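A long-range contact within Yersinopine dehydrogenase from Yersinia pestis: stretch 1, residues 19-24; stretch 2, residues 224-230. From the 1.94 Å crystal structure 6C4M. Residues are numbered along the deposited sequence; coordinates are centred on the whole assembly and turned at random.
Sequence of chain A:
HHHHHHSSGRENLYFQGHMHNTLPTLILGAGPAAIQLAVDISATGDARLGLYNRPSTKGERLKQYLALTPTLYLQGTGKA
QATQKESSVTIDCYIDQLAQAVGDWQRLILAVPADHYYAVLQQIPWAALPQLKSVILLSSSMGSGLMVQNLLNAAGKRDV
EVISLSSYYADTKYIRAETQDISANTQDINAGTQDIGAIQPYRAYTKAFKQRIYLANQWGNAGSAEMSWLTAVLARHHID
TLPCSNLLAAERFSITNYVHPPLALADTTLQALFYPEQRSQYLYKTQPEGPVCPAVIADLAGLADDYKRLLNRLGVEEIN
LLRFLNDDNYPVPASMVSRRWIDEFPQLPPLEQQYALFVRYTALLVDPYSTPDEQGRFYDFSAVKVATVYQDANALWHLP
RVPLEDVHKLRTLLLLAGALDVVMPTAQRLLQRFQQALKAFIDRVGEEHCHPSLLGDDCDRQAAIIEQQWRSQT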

# COMPACT_ATOMS: atom_id res chain seq x y z
N MET A 19 28.70 44.46 -4.20
CA MET A 19 28.82 43.00 -4.26
C MET A 19 27.44 42.41 -3.96
O MET A 19 26.79 42.83 -3.01
CB MET A 19 29.85 42.48 -3.26
CG MET A 19 31.35 42.91 -3.57
SD MET A 19 31.87 42.21 -5.15
CE MET A 19 31.60 40.43 -4.96
N HIS A 20 27.00 41.44 -4.75
CA HIS A 20 25.63 40.93 -4.62
C HIS A 20 25.33 40.32 -3.25
O HIS A 20 24.15 40.24 -2.88
CB HIS A 20 25.33 39.95 -5.75
CG HIS A 20 24.87 40.63 -7.00
ND1 HIS A 20 23.64 40.38 -7.59
CD2 HIS A 20 25.44 41.62 -7.73
CE1 HIS A 20 23.50 41.16 -8.65
NE2 HIS A 20 24.58 41.92 -8.76
N ASN A 21 26.33 39.87 -2.49
CA ASN A 21 26.01 39.31 -1.18
C ASN A 21 25.95 40.38 -0.09
O ASN A 21 25.80 40.04 1.10
CB ASN A 21 26.98 38.19 -0.82
CG ASN A 21 28.41 38.62 -0.81
OD1 ASN A 21 28.92 39.22 -1.78
ND2 ASN A 21 29.11 38.28 0.28
N THR A 22 25.99 41.65 -0.46
CA THR A 22 25.75 42.74 0.48
C THR A 22 24.54 43.59 0.10
O THR A 22 24.35 44.67 0.69
CB THR A 22 26.97 43.66 0.56
OG1 THR A 22 27.08 44.42 -0.65
CG2 THR A 22 28.23 42.84 0.80
N LEU A 23 23.75 43.18 -0.88
CA LEU A 23 22.62 44.02 -1.32
C LEU A 23 21.53 44.11 -0.25
O LEU A 23 21.10 43.08 0.27
CB LEU A 23 21.97 43.49 -2.59
CG LEU A 23 22.81 43.33 -3.86
CD1 LEU A 23 21.89 42.94 -5.04
CD2 LEU A 23 23.54 44.55 -4.16
N PRO A 24 21.03 45.31 0.08
CA PRO A 24 19.89 45.39 1.00
C PRO A 24 18.72 44.60 0.43
O PRO A 24 18.34 44.76 -0.73
CB PRO A 24 19.58 46.89 1.08
CG PRO A 24 20.37 47.51 -0.06
CD PRO A 24 21.54 46.64 -0.29
N SER A 224 24.54 34.77 -14.13
CA SER A 224 24.35 36.08 -13.53
C SER A 224 24.87 36.08 -12.09
O SER A 224 24.87 35.05 -11.40
CB SER A 224 22.88 36.51 -13.55
OG SER A 224 22.11 35.87 -12.52
N ALA A 225 25.34 37.27 -11.67
CA ALA A 225 25.72 37.47 -10.27
C ALA A 225 24.63 37.02 -9.28
O ALA A 225 24.94 36.46 -8.23
CB ALA A 225 26.09 38.93 -10.03
N GLU A 226 23.35 37.30 -9.58
CA GLU A 226 22.30 36.89 -8.65
C GLU A 226 22.20 35.37 -8.57
O GLU A 226 22.06 34.81 -7.48
CB GLU A 226 20.93 37.45 -9.05
CG GLU A 226 20.61 38.83 -8.51
CD GLU A 226 20.53 38.86 -7.00
OE1 GLU A 226 21.58 39.06 -6.36
OE2 GLU A 226 19.42 38.68 -6.44
N MET A 227 22.21 34.71 -9.73
CA MET A 227 22.24 33.25 -9.77
C MET A 227 23.42 32.69 -8.99
O MET A 227 23.27 31.71 -8.24
CB MET A 227 22.31 32.76 -11.21
CG MET A 227 21.13 33.22 -12.05
SD MET A 227 19.96 31.92 -12.29
CE MET A 227 19.63 32.21 -14.04
N SER A 228 24.60 33.30 -9.15
CA SER A 228 25.77 32.85 -8.42
C SER A 228 25.57 33.05 -6.94
O SER A 228 25.96 32.21 -6.12
CB SER A 228 27.02 33.61 -8.88
OG SER A 228 27.27 33.38 -10.26
N TRP A 229 24.94 34.16 -6.57
CA TRP A 229 24.70 34.45 -5.17
C TRP A 229 23.75 33.41 -4.58
O TRP A 229 24.03 32.84 -3.52
CB TRP A 229 24.14 35.86 -5.00
CG TRP A 229 23.65 36.12 -3.62
CD1 TRP A 229 24.40 36.37 -2.52
CD2 TRP A 229 22.30 36.14 -3.19
NE1 TRP A 229 23.60 36.54 -1.42
CE2 TRP A 229 22.30 36.41 -1.80
CE3 TRP A 229 21.08 35.95 -3.83
CZ2 TRP A 229 21.13 36.49 -1.06
CZ3 TRP A 229 19.93 36.04 -3.10
CH2 TRP A 229 19.96 36.31 -1.72
N LEU A 230 22.62 33.16 -5.27
CA LEU A 230 21.69 32.13 -4.82
C LEU A 230 22.37 30.79 -4.67
O LEU A 230 22.15 30.08 -3.68
CB LEU A 230 20.51 32.00 -5.79
CG LEU A 230 19.35 32.95 -5.55
CD1 LEU A 230 18.36 32.86 -6.69
CD2 LEU A 230 18.64 32.64 -4.24
O HOH W 1 24.14 37.30 1.21

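A helix and an irregular segment distant in sequence can meet through very few residues, and one side chain can make both a polar and a nonpolar contact there. The contact between residues 19-24 and 224-230 of yersinopine dehydrogenase is a compact example. The touching residues lie at least 203 positions apart in the chain, and only 247 Å² of surface is buried between the stretches, with His20 contributing the largest share of any residue.

The polar part of the contact is a single direct hydrogen bond. His20 ND1 donates to Glu226 OE1 at 2.7 Å, with an N-H...acceptor angle of 160°, so the bond is short and nearly straight. Its geometry suits the imidazole: the carboxylate oxygen sits at the ring edge, near the ring plane, where the N-H bond points. Glu226 leaves the helix with its CA-to-CB bond sideways to the other stretch, and the folded side chain, with chi1 and chi2 both m, brings its end nearer. Both carboxylate oxygens are also hydrogen-bonded elsewhere in the structure, which helps a buried acidic group keep its polar needs met.

The same imidazole offers its face to a methyl group. Ala225 CB lies 3.5 Å from the centroid of the His20 ring and only 5° off the ring normal, a nearly ideal CH-pi arrangement. Edge and face thus serve different chemistry, and consecutive residues of the helix supply the two partners.

One turn further along the helix, Trp229 extends the contact through packing. Asn21 CB approaches Trp229 CD1 at 3.6 Å, close to the plane of the indole, while His20 O lies over one face of that ring, 3.9 Å from Trp229 CD1. The CA-to-CB bond of Asn21 points sideways and the end of its side chain leads away, so its beta carbon, rather than its amide, meets the tryptophan. Leu23 adds a slighter contact, with its CD1 4.1 Å from Glu226 OE1.

Water completes the polar links. Water 1 accepts from Trp229 NE1 at 2.8 Å and donates to Asn21 O at 3.2 Å, bridging the indole nitrogen to the backbone of the other stretch.

Within each stretch, local bonds brace these partners. Thr22 N and Thr22 OG1 both donate to Met19 O, each at 2.9 Å, closing a turn around His20 and Asn21. On the helix, Trp229 N donates to Ala225 O at 2.8 Å, linking the residue beneath the imidazole to the one that carries the indole.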